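Local coordinates for protein endonuclease IV (Thermus thermophilus, PDB 3AAM) that cleaves phosphodiester bonds at apurinic or apyrimidinic sites in DNA as a metal-dependent repair endonuclease, and also has 3'-5' exonuclease activity, at residues Gly120-Lys123 with Ala124-Leu127. Residues are numbered along the deposited sequence; the frame is centred on the assembly and turned at random.
Sequences GALK and ALRL
Lys123 and Leu127 lie one helical turn apart, and their side chains meet at an oblique angle. The aliphatic part of the lysine does the touching: its CE is 4.1 Å from CD2 of Leu127. Lys123 starts with CG anti to the backbone N (chi1 -174°). A bend at chi2 (60°) then turns the chain, and it runs straight from there to NZ, which brings CE alone against the leucine branch. Leu127 has its CG anti to the carbonyl carbon and beside the backbone N. That CG therefore comes 3.4 Å from Lys123 O. The same oxygen accepts the backbone N-H of Leu127 at 2.8 Å from N to O. A second side-chain pair is looser. Leu122 and Leu125 approach through methyl groups, with CD2 of Leu122 4.5 Å from CD1 of Leu125. Leu125 also rests its CG on the carbonyl oxygen of Ala121, at 3.6 Å. Ala121 O in turn accepts the N-H of Leu125.

All eight residues belong to helix 114-128, which links parallel strands 104-107 and 135-139 in a beta-alpha-beta unit of the TIM barrel. Four successive i to i+4 bonds, from Ala124 N to Gly120 O through Leu127 N to Lys123 O, make this regular alpha-helix. Ala124 packs on Leu90 of the preceding helix 82-100, where Lys123 and Leu127 share Val87. Leu125 reaches Leu94 of that helix as well as Pro163 and Leu164 of a loop.

Arg126 leaves the helix on an exposed face. Its CB is 3.6 Å from both Leu122 O and Lys123 O, and the rest of the chain then leads away. Its NE is 5.5 Å from NZ of Lys123, so these like charges are near each other without touching.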
ATOM      1  N   GLY A 120      -2.026  -1.933 -18.432  1.00 12.07           N
ATOM      2  CA  GLY A 120      -3.158  -2.106 -17.535  1.00 12.17           C
ATOM      3  C   GLY A 120      -3.350  -0.952 -16.564  1.00 11.67           C
ATOM      4  O   GLY A 120      -4.468  -0.471 -16.378  1.00 10.49           O
ATOM      5  N   ALA A 121      -2.265  -0.510 -15.935  1.00 10.10           N
ATOM      6  CA  ALA A 121      -2.344   0.597 -14.989  1.00 10.98           C
ATOM      7  C   ALA A 121      -2.892   1.848 -15.664  1.00 10.40           C
ATOM      8  O   ALA A 121      -3.772   2.520 -15.127  1.00  9.62           O
ATOM      9  CB  ALA A 121      -0.966   0.883 -14.401  1.00 11.82           C
ATOM     10  N   LEU A 122      -2.372   2.160 -16.847  1.00 10.13           N
ATOM     11  CA  LEU A 122      -2.827   3.340 -17.575  1.00 11.32           C
ATOM     12  C   LEU A 122      -4.287   3.237 -18.004  1.00 10.44           C
ATOM     13  O   LEU A 122      -5.017   4.224 -17.963  1.00 11.22           O
ATOM     14  CB  LEU A 122      -1.933   3.582 -18.793  1.00 13.30           C
ATOM     15  CG  LEU A 122      -0.525   4.076 -18.447  1.00 13.47           C
ATOM     16  CD1 LEU A 122       0.331   4.142 -19.701  1.00 15.66           C
ATOM     17  CD2 LEU A 122      -0.624   5.445 -17.787  1.00 16.34           C
ATOM     18  N   LYS A 123      -4.715   2.044 -18.413  1.00 10.76           N
ATOM     19  CA  LYS A 123      -6.096   1.850 -18.838  1.00 10.94           C
ATOM     20  C   LYS A 123      -7.060   2.060 -17.671  1.00 10.10           C
ATOM     21  O   LYS A 123      -8.131   2.638 -17.841  1.00 10.84           O
ATOM     22  CB  LYS A 123      -6.280   0.445 -19.425  1.00 11.17           C
ATOM     23  CG  LYS A 123      -7.662   0.197 -20.029  1.00 13.22           C
ATOM     24  CD  LYS A 123      -7.955   1.168 -21.161  1.00 16.90           C
ATOM     25  CE  LYS A 123      -9.336   0.930 -21.755  1.00 19.95           C
ATOM     26  NZ  LYS A 123      -9.631   1.880 -22.865  1.00 21.13           N
ATOM     27  N   ALA A 124      -6.677   1.590 -16.487  1.00  9.11           N
ATOM     28  CA  ALA A 124      -7.518   1.744 -15.305  1.00  9.96           C
ATOM     29  C   ALA A 124      -7.695   3.224 -14.976  1.00 10.07           C
ATOM     30  O   ALA A 124      -8.797   3.670 -14.654  1.00  9.89           O
ATOM     31  CB  ALA A 124      -6.898   1.010 -14.117  1.00 10.47           C
ATOM     32  N   LEU A 125      -6.603   3.979 -15.057  1.00 11.06           N
ATOM     33  CA  LEU A 125      -6.648   5.412 -14.785  1.00 12.43           C
ATOM     34  C   LEU A 125      -7.568   6.108 -15.782  1.00 12.77           C
ATOM     35  O   LEU A 125      -8.344   6.988 -15.415  1.00 13.05           O
ATOM     36  CB  LEU A 125      -5.242   6.012 -14.875  1.00 12.13           C
ATOM     37  CG  LEU A 125      -4.317   5.739 -13.687  1.00 12.67           C
ATOM     38  CD1 LEU A 125      -2.909   6.217 -13.995  1.00 14.95           C
ATOM     39  CD2 LEU A 125      -4.861   6.445 -12.463  1.00 12.42           C
ATOM     40  N   ARG A 126      -7.479   5.706 -17.046  1.00 12.43           N
ATOM     41  CA  ARG A 126      -8.307   6.309 -18.081  1.00 12.31           C
ATOM     42  C   ARG A 126      -9.780   5.970 -17.873  1.00 12.97           C
ATOM     43  O   ARG A 126     -10.646   6.841 -17.962  1.00 12.55           O
ATOM     44  CB  ARG A 126      -7.845   5.846 -19.460  1.00 14.75           C
ATOM     45  CG  ARG A 126      -8.438   6.651 -20.598  1.00 17.18           C
ATOM     46  CD  ARG A 126      -7.751   6.342 -21.913  1.00 21.32           C
ATOM     47  NE  ARG A 126      -8.221   7.219 -22.982  1.00 23.94           N
ATOM     48  CZ  ARG A 126      -8.063   8.539 -22.993  1.00 27.28           C
ATOM     49  NH1 ARG A 126      -7.444   9.151 -21.990  1.00 28.21           N
ATOM     50  NH2 ARG A 126      -8.528   9.253 -24.008  1.00 28.36           N
ATOM     51  N   LEU A 127     -10.069   4.705 -17.590  1.00 11.93           N
ATOM     52  CA  LEU A 127     -11.448   4.299 -17.356  1.00 12.39           C
ATOM     53  C   LEU A 127     -12.046   5.074 -16.189  1.00 13.84           C
ATOM     54  O   LEU A 127     -13.203   5.482 -16.232  1.00 14.62           O
ATOM     55  CB  LEU A 127     -11.531   2.800 -17.057  1.00 12.25           C
ATOM     56  CG  LEU A 127     -11.364   1.833 -18.229  1.00 15.90           C
ATOM     57  CD1 LEU A 127     -11.489   0.400 -17.740  1.00 16.24           C
ATOM     58  CD2 LEU A 127     -12.430   2.128 -19.271  1.00 16.54           C
TER